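Local coordinates for MTH169 (Methanobacterium thermoautotrophicum, PDB 1GTD), which is a small alpha/beta protein of the phosphoribosylformylglycinamidine (FGAM) synthase family, found here in an assembly of four protein chains, at residues B[4-10]-B[39-45]; B[59-63]-B[74-78]. Residue numbers count along the deposited sequence, not the author numbering.

In the fold
Both interactions belong to one layered alpha/beta unit. Interaction 1 pairs the central strand 3-11 with strand 37-47. Interaction 2 packs helix 59-67 on strand 73-81, which flanks the central strand on its other edge. Their centres lie about 8 Å apart. The two are joined through the sheet: Asp76 N lies 2.7 Å from Arg8 O and Asp74 N 2.6 Å from Arg10 O, both probable hydrogen bonds. They also meet where the helix packs on the sheet: Phe45 CZ lies 3.1 Å from CE of Met62, a selenomethionine. Along the chain, interaction 1 closes before interaction 2 opens. Both touch a second subunit, and interaction 1 carries the sheet across that interface.

Interaction 1. Residues B[4-10]-B[39-45]; sequences MVEVRIR and TTDVITF
Strands 4-10 and 39-45 run antiparallel, with axes 4.6 Å apart and directions at 166°. They pair the central strand with its neighbour in a sheet of order 37-47, 3-11, 73-81. Phe45, Val5 and Ile9 are the residues most covered here. Val5 and Phe45 form a hydrogen-bonded pair, with N-to-O distances of 2.9 Å both ways. Phe45 has a p rotamer, and Val5 CB lies over its ring face in a CH-pi contact, 4.0 Å from the centroid. Val7 with Ile43 and Ile9 with Asp41 repeat the hydrogen-bonded pattern; Ile9 N to Asp41 O is 2.8 Å. Ile9 and Ile43, both mt, meet CD1 to CD1 at 3.9 Å on the largely apolar face shared with Val5, Val7 and Phe45. Glu6-Thr44 and Arg8-Val42 are non-hydrogen-bonded pairs on the opposite face, where Val42 CG2 lies over the Arg8 guanidinium. Helix 59-67 packs against the apolar face. Strand 73-81 pairs with the other edge of 4-10, and Thr39 to Val42 and Thr44 with an antiparallel strand of a second subunit.

Interaction 2. Residues B[59-63]-B[74-78]; sequences VEDMC and DYDVS
Helix 59-63 and strand 74-78 run nearly antiparallel, 156° between their directions, with axes 10.1 Å apart at closest approach. This is helix-on-sheet packing within an alpha/beta fold. The helix is alpha-helical, with Cys63 N bonded to Val59 O at 3.0 Å. The nearest CA pairs are Val59-Val77 at 7.9 Å and Cys63-Tyr75 at 8.1 Å. Tyr75 and Val77 alternate with Asp76, so both point toward the helix while Asp76 points away. Val59 and Val77, both t, touch CG1 to CG1 at 3.6 Å. Cys63 (m) touches both Tyr75 and Val77, its SG 4.0 Å from Val77 CG2. Val59 and Cys63 also reach Val7 of the central strand. Tyr75 is p, which carries its ring to the helix. Tyr75 OH is hydrogen-bonded to Gln64 NE2. It also makes a weak hydrogen bond to the Glu60 carboxylate, lying 3.0 Å from Glu60 OE1 and 3.1 Å from Glu60 OE2. Cys63 SG makes an oblique sulfur-aromatic contact, 4.5 Å from the Tyr75 ring centroid, and Cys63 CB lies 3.4 Å from Tyr75 CE1.

Interaction 1. Residues B[4-10]-B[39-45]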
loop_
_atom_site.group_PDB
_atom_site.type_symbol
_atom_site.label_atom_id
_atom_site.label_comp_id
_atom_site.label_asym_id
_atom_site.label_seq_id
_atom_site.Cartn_x
_atom_site.Cartn_y
_atom_site.Cartn_z
HETATM N N MSE B 4 16.158 19.236 2.271
HETATM C CA MSE B 4 14.791 18.743 2.206
HETATM C C MSE B 4 14.661 17.928 0.912
HETATM O O MSE B 4 14.738 18.476 -0.193
HETATM C CB MSE B 4 13.843 19.936 2.208
HETATM C CG MSE B 4 12.402 19.609 2.482
HETATM SE SE MSE B 4 11.467 21.102 3.339
HETATM C CE MSE B 4 10.970 22.120 1.744
ATOM N N VAL B 5 14.471 16.618 1.052
ATOM C CA VAL B 5 14.375 15.729 -0.101
ATOM C C VAL B 5 12.964 15.236 -0.403
ATOM O O VAL B 5 12.196 14.937 0.506
ATOM C CB VAL B 5 15.274 14.480 0.094
ATOM C CG1 VAL B 5 15.346 13.671 -1.199
ATOM C CG2 VAL B 5 16.660 14.899 0.564
ATOM N N GLU B 6 12.630 15.157 -1.689
ATOM C CA GLU B 6 11.327 14.648 -2.107
ATOM C C GLU B 6 11.484 13.690 -3.283
ATOM O O GLU B 6 11.988 14.073 -4.344
ATOM C CB GLU B 6 10.377 15.769 -2.525
ATOM C CG GLU B 6 9.045 15.212 -3.043
ATOM C CD GLU B 6 8.060 16.280 -3.481
ATOM O OE1 GLU B 6 8.416 17.101 -4.357
ATOM O OE2 GLU B 6 6.923 16.289 -2.958
ATOM N N VAL B 7 11.054 12.444 -3.090
ATOM C CA VAL B 7 11.137 11.436 -4.144
ATOM C C VAL B 7 9.737 11.021 -4.585
ATOM O O VAL B 7 8.945 10.515 -3.786
ATOM C CB VAL B 7 11.891 10.181 -3.675
ATOM C CG1 VAL B 7 12.081 9.232 -4.838
ATOM C CG2 VAL B 7 13.232 10.565 -3.106
ATOM N N ARG B 8 9.430 11.258 -5.858
ATOM C CA ARG B 8 8.126 10.900 -6.409
ATOM C C ARG B 8 8.304 9.650 -7.255
ATOM O O ARG B 8 9.167 9.601 -8.126
ATOM C CB ARG B 8 7.575 12.061 -7.229
ATOM C CG ARG B 8 7.533 13.359 -6.429
ATOM C CD ARG B 8 6.920 14.487 -7.220
ATOM N NE ARG B 8 5.498 14.257 -7.458
ATOM C CZ ARG B 8 4.512 14.853 -6.789
ATOM N NH1 ARG B 8 4.789 15.733 -5.827
ATOM N NH2 ARG B 8 3.244 14.567 -7.082
ATOM N N ILE B 9 7.497 8.632 -6.979
ATOM C CA ILE B 9 7.590 7.356 -7.676
ATOM C C ILE B 9 6.296 6.954 -8.379
ATOM O O ILE B 9 5.232 6.921 -7.769
ATOM C CB ILE B 9 7.993 6.268 -6.676
ATOM C CG1 ILE B 9 9.212 6.753 -5.892
ATOM C CG2 ILE B 9 8.344 4.982 -7.393
ATOM C CD1 ILE B 9 9.612 5.878 -4.730
ATOM N N ARG B 10 6.392 6.639 -9.669
ATOM C CA ARG B 10 5.215 6.243 -10.436
ATOM C C ARG B 10 5.555 5.208 -11.514
ATOM O O ARG B 10 6.541 5.345 -12.236
ATOM C CB ARG B 10 4.577 7.481 -11.063
ATOM C CG ARG B 10 3.254 7.215 -11.751
ATOM C CD ARG B 10 2.620 8.515 -12.198
ATOM N NE ARG B 10 3.533 9.286 -13.039
ATOM C CZ ARG B 10 3.272 10.503 -13.511
ATOM N NH1 ARG B 10 2.117 11.098 -13.223
ATOM N NH2 ARG B 10 4.166 11.125 -14.272
ATOM N N THR B 39 -1.655 6.676 -9.978
ATOM C CA THR B 39 -1.214 6.794 -8.587
ATOM C C THR B 39 0.278 7.118 -8.484
ATOM O O THR B 39 1.101 6.537 -9.194
ATOM C CB THR B 39 -1.496 5.461 -7.821
ATOM O OG1 THR B 39 -2.749 5.551 -7.126
ATOM C CG2 THR B 39 -0.367 5.129 -6.852
ATOM N N THR B 40 0.620 8.044 -7.597
ATOM C CA THR B 40 2.008 8.426 -7.393
ATOM C C THR B 40 2.298 8.341 -5.909
ATOM O O THR B 40 1.446 8.679 -5.077
ATOM C CB THR B 40 2.279 9.869 -7.848
ATOM O OG1 THR B 40 1.863 10.037 -9.209
ATOM C CG2 THR B 40 3.763 10.181 -7.739
ATOM N N ASP B 41 3.494 7.883 -5.571
ATOM C CA ASP B 41 3.887 7.774 -4.178
ATOM C C ASP B 41 4.959 8.806 -3.950
ATOM O O ASP B 41 5.923 8.872 -4.701
ATOM C CB ASP B 41 4.432 6.383 -3.882
ATOM C CG ASP B 41 3.427 5.305 -4.187
ATOM O OD1 ASP B 41 3.667 4.516 -5.134
ATOM O OD2 ASP B 41 2.384 5.263 -3.490
ATOM N N VAL B 42 4.793 9.622 -2.920
ATOM C CA VAL B 42 5.785 10.643 -2.649
ATOM C C VAL B 42 6.403 10.446 -1.278
ATOM O O VAL B 42 5.702 10.354 -0.273
ATOM C CB VAL B 42 5.167 12.043 -2.742
ATOM C CG1 VAL B 42 6.260 13.101 -2.638
ATOM C CG2 VAL B 42 4.385 12.166 -4.051
ATOM N N ILE B 43 7.727 10.358 -1.262
ATOM C CA ILE B 43 8.467 10.185 -0.032
ATOM C C ILE B 43 9.259 11.457 0.182
ATOM O O ILE B 43 9.958 11.905 -0.725
ATOM C CB ILE B 43 9.442 9.026 -0.134
ATOM C CG1 ILE B 43 8.701 7.787 -0.627
ATOM C CG2 ILE B 43 10.085 8.778 1.218
ATOM C CD1 ILE B 43 9.593 6.597 -0.871
ATOM N N THR B 44 9.139 12.044 1.371
ATOM C CA THR B 44 9.867 13.262 1.691
ATOM C C THR B 44 10.676 13.018 2.963
ATOM O O THR B 44 10.305 12.189 3.786
ATOM C CB THR B 44 8.908 14.450 1.925
ATOM O OG1 THR B 44 7.838 14.417 0.970
ATOM C CG2 THR B 44 9.653 15.753 1.747
ATOM N N PHE B 45 11.784 13.731 3.123
ATOM C CA PHE B 45 12.617 13.562 4.312
ATOM C C PHE B 45 13.827 14.480 4.330
ATOM O O PHE B 45 14.389 14.830 3.290
ATOM C CB PHE B 45 13.072 12.102 4.455
ATOM C CG PHE B 45 13.909 11.602 3.308
ATOM C CD1 PHE B 45 15.287 11.805 3.292
ATOM C CD2 PHE B 45 13.318 10.940 2.232
ATOM C CE1 PHE B 45 16.062 11.357 2.219
ATOM C CE2 PHE B 45 14.086 10.490 1.151
ATOM C CZ PHE B 45 15.459 10.701 1.149
#

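Interaction 2. Residues B[59-63]-B[74-78]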
loop_
_atom_site.group_PDB
_atom_site.type_symbol
_atom_site.label_atom_id
_atom_site.label_comp_id
_atom_site.label_asym_id
_atom_site.label_seq_id
_atom_site.Cartn_x
_atom_site.Cartn_y
_atom_site.Cartn_z
ATOM N N VAL B 59 20.737 9.878 -2.381
ATOM C CA VAL B 59 19.318 9.694 -2.609
ATOM C C VAL B 59 19.186 8.758 -3.804
ATOM O O VAL B 59 18.426 7.789 -3.766
ATOM C CB VAL B 59 18.617 11.027 -2.909
ATOM C CG1 VAL B 59 17.136 10.789 -3.130
ATOM C CG2 VAL B 59 18.824 11.997 -1.751
ATOM N N GLU B 60 19.955 9.034 -4.855
ATOM C CA GLU B 60 19.930 8.207 -6.057
ATOM C C GLU B 60 20.199 6.731 -5.747
ATOM O O GLU B 60 19.649 5.840 -6.392
ATOM C CB GLU B 60 20.954 8.717 -7.068
ATOM C CG GLU B 60 21.166 7.785 -8.245
ATOM C CD GLU B 60 19.891 7.519 -9.036
ATOM O OE1 GLU B 60 19.941 6.657 -9.942
ATOM O OE2 GLU B 60 18.852 8.168 -8.759
ATOM N N ASP B 61 21.051 6.471 -4.763
ATOM C CA ASP B 61 21.346 5.097 -4.390
ATOM C C ASP B 61 20.123 4.491 -3.721
ATOM O O ASP B 61 19.737 3.364 -4.021
ATOM C CB ASP B 61 22.528 5.030 -3.418
ATOM C CG ASP B 61 23.863 5.277 -4.092
ATOM O OD1 ASP B 61 23.964 5.092 -5.327
ATOM O OD2 ASP B 61 24.822 5.640 -3.373
HETATM N N MSE B 62 19.524 5.253 -2.809
HETATM C CA MSE B 62 18.344 4.810 -2.082
HETATM C C MSE B 62 17.205 4.429 -3.019
HETATM O O MSE B 62 16.494 3.451 -2.777
HETATM C CB MSE B 62 17.882 5.908 -1.126
HETATM C CG MSE B 62 18.878 6.212 -0.022
HETATM SE SE MSE B 62 18.328 7.688 1.101
HETATM C CE MSE B 62 16.620 8.013 0.265
ATOM N N CYS B 63 17.026 5.205 -4.081
ATOM C CA CYS B 63 15.973 4.920 -5.051
ATOM C C CYS B 63 16.287 3.638 -5.808
ATOM O O CYS B 63 15.408 2.819 -6.050
ATOM C CB CYS B 63 15.829 6.070 -6.053
ATOM S SG CYS B 63 15.159 7.615 -5.370
ATOM N N ASP B 74 9.105 5.079 -12.676
ATOM C CA ASP B 74 9.715 6.314 -13.165
ATOM C C ASP B 74 9.757 7.102 -11.858
ATOM O O ASP B 74 8.766 7.106 -11.118
ATOM C CB ASP B 74 8.796 7.077 -14.138
ATOM C CG ASP B 74 8.873 6.571 -15.571
ATOM O OD1 ASP B 74 9.965 6.161 -16.018
ATOM O OD2 ASP B 74 7.830 6.616 -16.264
ATOM N N TYR B 75 10.874 7.748 -11.542
ATOM C CA TYR B 75 10.905 8.518 -10.312
ATOM C C TYR B 75 11.511 9.897 -10.476
ATOM O O TYR B 75 12.232 10.159 -11.434
ATOM C CB TYR B 75 11.610 7.734 -9.206
ATOM C CG TYR B 75 13.037 7.345 -9.492
ATOM C CD1 TYR B 75 14.097 7.997 -8.858
ATOM C CD2 TYR B 75 13.331 6.308 -10.378
ATOM C CE1 TYR B 75 15.418 7.626 -9.095
ATOM C CE2 TYR B 75 14.649 5.929 -10.628
ATOM C CZ TYR B 75 15.687 6.590 -9.981
ATOM O OH TYR B 75 16.988 6.213 -10.212
ATOM N N ASP B 76 11.166 10.785 -9.549
ATOM C CA ASP B 76 11.640 12.167 -9.528
ATOM C C ASP B 76 12.277 12.437 -8.184
ATOM O O ASP B 76 11.794 11.971 -7.149
ATOM C CB ASP B 76 10.477 13.143 -9.689
ATOM C CG ASP B 76 10.151 13.424 -11.119
ATOM O OD1 ASP B 76 10.736 14.380 -11.669
ATOM O OD2 ASP B 76 9.318 12.691 -11.697
ATOM N N VAL B 77 13.358 13.200 -8.192
ATOM C CA VAL B 77 14.020 13.555 -6.954
ATOM C C VAL B 77 14.263 15.053 -6.963
ATOM O O VAL B 77 14.862 15.592 -7.902
ATOM C CB VAL B 77 15.361 12.820 -6.786
ATOM C CG1 VAL B 77 16.021 13.250 -5.477
ATOM C CG2 VAL B 77 15.133 11.320 -6.780
ATOM N N SER B 78 13.760 15.729 -5.935
ATOM C CA SER B 78 13.945 17.167 -5.806
ATOM C C SER B 78 14.638 17.412 -4.477
ATOM O O SER B 78 14.242 16.870 -3.448
ATOM C CB SER B 78 12.598 17.902 -5.845
ATOM O OG SER B 78 11.818 17.620 -4.694
#